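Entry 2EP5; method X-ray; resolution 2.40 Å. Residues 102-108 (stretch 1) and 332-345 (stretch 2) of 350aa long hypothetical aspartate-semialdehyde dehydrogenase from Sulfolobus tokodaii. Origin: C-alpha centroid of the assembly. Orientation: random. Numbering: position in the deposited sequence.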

# COMPACT_ATOMS: atom_id res chain seq x y z
N LYS A 102 -32.05 -22.69 23.20
CA LYS A 102 -31.12 -21.57 23.43
C LYS A 102 -31.57 -20.29 22.75
O LYS A 102 -32.19 -20.32 21.68
CB LYS A 102 -29.73 -21.93 22.91
CG LYS A 102 -29.03 -23.05 23.66
CD LYS A 102 -28.32 -22.56 24.91
CE LYS A 102 -29.27 -22.03 25.96
NZ LYS A 102 -28.53 -21.55 27.15
N ILE A 103 -31.26 -19.15 23.38
CA ILE A 103 -31.56 -17.84 22.80
C ILE A 103 -30.28 -17.47 22.03
O ILE A 103 -29.21 -17.30 22.63
CB ILE A 103 -31.82 -16.77 23.87
CG1 ILE A 103 -33.10 -17.08 24.64
CG2 ILE A 103 -31.91 -15.40 23.21
CD1 ILE A 103 -33.43 -16.07 25.71
N VAL A 104 -30.38 -17.36 20.71
CA VAL A 104 -29.23 -17.04 19.88
C VAL A 104 -29.35 -15.71 19.14
O VAL A 104 -30.38 -15.43 18.52
CB VAL A 104 -29.00 -18.14 18.81
CG1 VAL A 104 -27.77 -17.82 17.97
CG2 VAL A 104 -28.86 -19.50 19.47
N VAL A 105 -28.29 -14.90 19.23
CA VAL A 105 -28.21 -13.60 18.55
C VAL A 105 -26.96 -13.73 17.67
O VAL A 105 -25.83 -13.82 18.17
CB VAL A 105 -28.02 -12.43 19.53
CG1 VAL A 105 -28.00 -11.11 18.76
CG2 VAL A 105 -29.13 -12.42 20.56
N SER A 106 -27.17 -13.75 16.36
CA SER A 106 -26.08 -13.96 15.41
C SER A 106 -25.94 -12.94 14.29
O SER A 106 -26.94 -12.40 13.80
CB SER A 106 -26.24 -15.36 14.81
OG SER A 106 -25.53 -15.48 13.60
N ASN A 107 -24.70 -12.68 13.88
CA ASN A 107 -24.48 -11.76 12.78
C ASN A 107 -24.10 -12.49 11.49
O ASN A 107 -23.68 -11.88 10.52
CB ASN A 107 -23.46 -10.65 13.13
CG ASN A 107 -22.13 -11.18 13.69
OD1 ASN A 107 -21.63 -10.66 14.70
ND2 ASN A 107 -21.55 -12.18 13.04
N ALA A 108 -24.26 -13.81 11.50
CA ALA A 108 -23.98 -14.63 10.31
C ALA A 108 -25.22 -14.57 9.42
O ALA A 108 -26.33 -14.47 9.91
CB ALA A 108 -23.68 -16.07 10.71
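Stretch 2 332-345: GAAGITILTVEVMK

Stretch 2 packs as a helix across one face of a short strand in stretch 1, in a mostly apolar contact with a polar pair, N107 and T337, near one end. The two stretches belong to the same chain, and no two touching residues are closer than 226 positions in sequence.

In stretch 1, residues 103-106 form the strand. In stretch 2, the helix runs from A334 to K345 and continues beyond it, with A333 at the N-cap position. Backbone hydrogen bonds of the i to i+4 kind hold the helix throughout, from T337 N to A333 O at 3.2 Å through K345 N to V341 O at 3.0 Å. The helix runs roughly antiparallel to the strand. The angle between their N-to-C directions is 145°, and the axes approach to 8.7 Å. The start of the helix therefore lies by the end of stretch 1, where the CA atoms of N107 and A333 are 6.2 Å apart. Further along the helix, M344 reaches back to I103.

The strand alternates, so the CA-to-CB bonds of I103 and V105 point toward the helix and those of V104 and S106 point away. On the helix, T337, T340 and M344 point toward the strand, a spacing of three and four residues that keeps them on one side. V341 points sideways but still makes contact.

V105 is the centre of the contact and has the largest covered area. Its chi1 is t. V105 CG1 lies 3.8 Å from T337 CG2 and 4.2 Å from T340 CG2. V105 CG2 lies 4.1 Å from V341 CG2 and 3.9 Å from M344 SD. V341 CG2 also comes within 4.4 Å of V105 CG1, so both methyls of V105 touch V341. The threonines offer methyl groups here, and their chi1 angles are both m. T340 OG1 instead donates a very short hydrogen bond to I336 O, at 2.5 Å. I103 adds a looser apolar contact, with its CG2 4.4 Å from M344 CE.

N107 follows the strand and also points toward the helix, with chi1 in the p well. Its OD1 is 3.1 Å from T337 OG1, close enough for a hydrogen bond. T337 OG1 is also 3.1 Å from A333 O, within its own stretch. The hydroxyl has one proton, and the geometry does not settle which acceptor receives it. N107 OD1 also lies 4.2 Å from A333 CB, so the side chain rests beside the first turn.

The contact is small, with 317 Å² buried over both sides.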

# COMPACT_ATOMS: atom_id res chain seq x y z
N GLY A 332 -20.92 -2.62 11.88
CA GLY A 332 -21.31 -3.67 10.96
C GLY A 332 -21.36 -5.09 11.46
O GLY A 332 -21.76 -5.98 10.71
N ALA A 333 -20.94 -5.33 12.71
CA ALA A 333 -20.95 -6.68 13.26
C ALA A 333 -20.93 -6.75 14.79
O ALA A 333 -21.99 -6.82 15.41
CB ALA A 333 -19.79 -7.49 12.69
N ALA A 334 -19.73 -6.73 15.38
CA ALA A 334 -19.55 -6.83 16.83
C ALA A 334 -20.45 -5.92 17.67
O ALA A 334 -21.21 -6.39 18.52
CB ALA A 334 -18.09 -6.58 17.20
N GLY A 335 -20.34 -4.62 17.44
CA GLY A 335 -21.12 -3.66 18.20
C GLY A 335 -22.63 -3.77 18.06
O GLY A 335 -23.34 -3.55 19.05
N ILE A 336 -23.15 -4.09 16.88
CA ILE A 336 -24.61 -4.17 16.75
C ILE A 336 -25.19 -5.43 17.39
O ILE A 336 -26.33 -5.42 17.83
CB ILE A 336 -25.09 -4.08 15.28
CG1 ILE A 336 -24.31 -5.04 14.40
CG2 ILE A 336 -24.99 -2.67 14.80
CD1 ILE A 336 -24.91 -5.20 13.04
N THR A 337 -24.41 -6.50 17.43
CA THR A 337 -24.87 -7.74 18.04
C THR A 337 -24.99 -7.51 19.54
O THR A 337 -25.99 -7.85 20.17
CB THR A 337 -23.89 -8.89 17.80
OG1 THR A 337 -23.82 -9.17 16.40
CG2 THR A 337 -24.34 -10.15 18.54
N ILE A 338 -23.96 -6.90 20.12
CA ILE A 338 -23.93 -6.62 21.54
C ILE A 338 -25.01 -5.59 21.87
O ILE A 338 -25.68 -5.69 22.90
CB ILE A 338 -22.52 -6.11 21.95
CG1 ILE A 338 -21.51 -7.25 21.84
CG2 ILE A 338 -22.54 -5.54 23.37
CD1 ILE A 338 -20.05 -6.82 21.98
N LEU A 339 -25.18 -4.61 20.99
CA LEU A 339 -26.18 -3.57 21.20
C LEU A 339 -27.58 -4.19 21.11
O LEU A 339 -28.51 -3.76 21.78
CB LEU A 339 -26.05 -2.46 20.15
CG LEU A 339 -26.32 -1.01 20.58
CD1 LEU A 339 -26.96 -0.27 19.43
CD2 LEU A 339 -27.23 -0.95 21.79
N THR A 340 -27.71 -5.20 20.25
CA THR A 340 -28.99 -5.87 20.08
C THR A 340 -29.36 -6.57 21.38
O THR A 340 -30.51 -6.53 21.80
CB THR A 340 -28.95 -6.89 18.92
OG1 THR A 340 -28.69 -6.19 17.69
CG2 THR A 340 -30.29 -7.62 18.80
N VAL A 341 -28.37 -7.21 22.02
CA VAL A 341 -28.63 -7.89 23.28
C VAL A 341 -29.03 -6.87 24.35
O VAL A 341 -29.97 -7.10 25.12
CB VAL A 341 -27.39 -8.68 23.80
CG1 VAL A 341 -27.73 -9.37 25.11
CG2 VAL A 341 -26.94 -9.71 22.77
N GLU A 342 -28.33 -5.73 24.39
CA GLU A 342 -28.67 -4.71 25.38
C GLU A 342 -30.13 -4.27 25.23
O GLU A 342 -30.86 -4.16 26.21
CB GLU A 342 -27.74 -3.49 25.24
CG GLU A 342 -26.27 -3.86 25.13
CD GLU A 342 -25.33 -2.66 25.16
OE1 GLU A 342 -25.75 -1.55 24.77
OE2 GLU A 342 -24.17 -2.82 25.58
N VAL A 343 -30.55 -4.04 23.99
CA VAL A 343 -31.92 -3.64 23.72
C VAL A 343 -32.92 -4.70 24.21
O VAL A 343 -33.93 -4.37 24.84
CB VAL A 343 -32.15 -3.41 22.21
CG1 VAL A 343 -33.64 -3.21 21.93
CG2 VAL A 343 -31.35 -2.20 21.73
N MET A 344 -32.63 -5.96 23.91
CA MET A 344 -33.49 -7.07 24.30
C MET A 344 -33.68 -7.10 25.81
O MET A 344 -34.78 -7.33 26.30
CB MET A 344 -32.90 -8.39 23.81
CG MET A 344 -32.98 -8.61 22.30
SD MET A 344 -32.07 -10.07 21.74
CE MET A 344 -33.24 -11.38 22.09
N LYS A 345 -32.60 -6.86 26.56
CA LYS A 345 -32.70 -6.85 28.02
C LYS A 345 -33.59 -5.67 28.41
O LYS A 345 -34.49 -5.80 29.24
CB LYS A 345 -31.31 -6.70 28.64
CG LYS A 345 -31.31 -6.57 30.17
CD LYS A 345 -31.88 -7.81 30.84
CE LYS A 345 -31.93 -7.65 32.36
NZ LYS A 345 -32.43 -8.87 33.05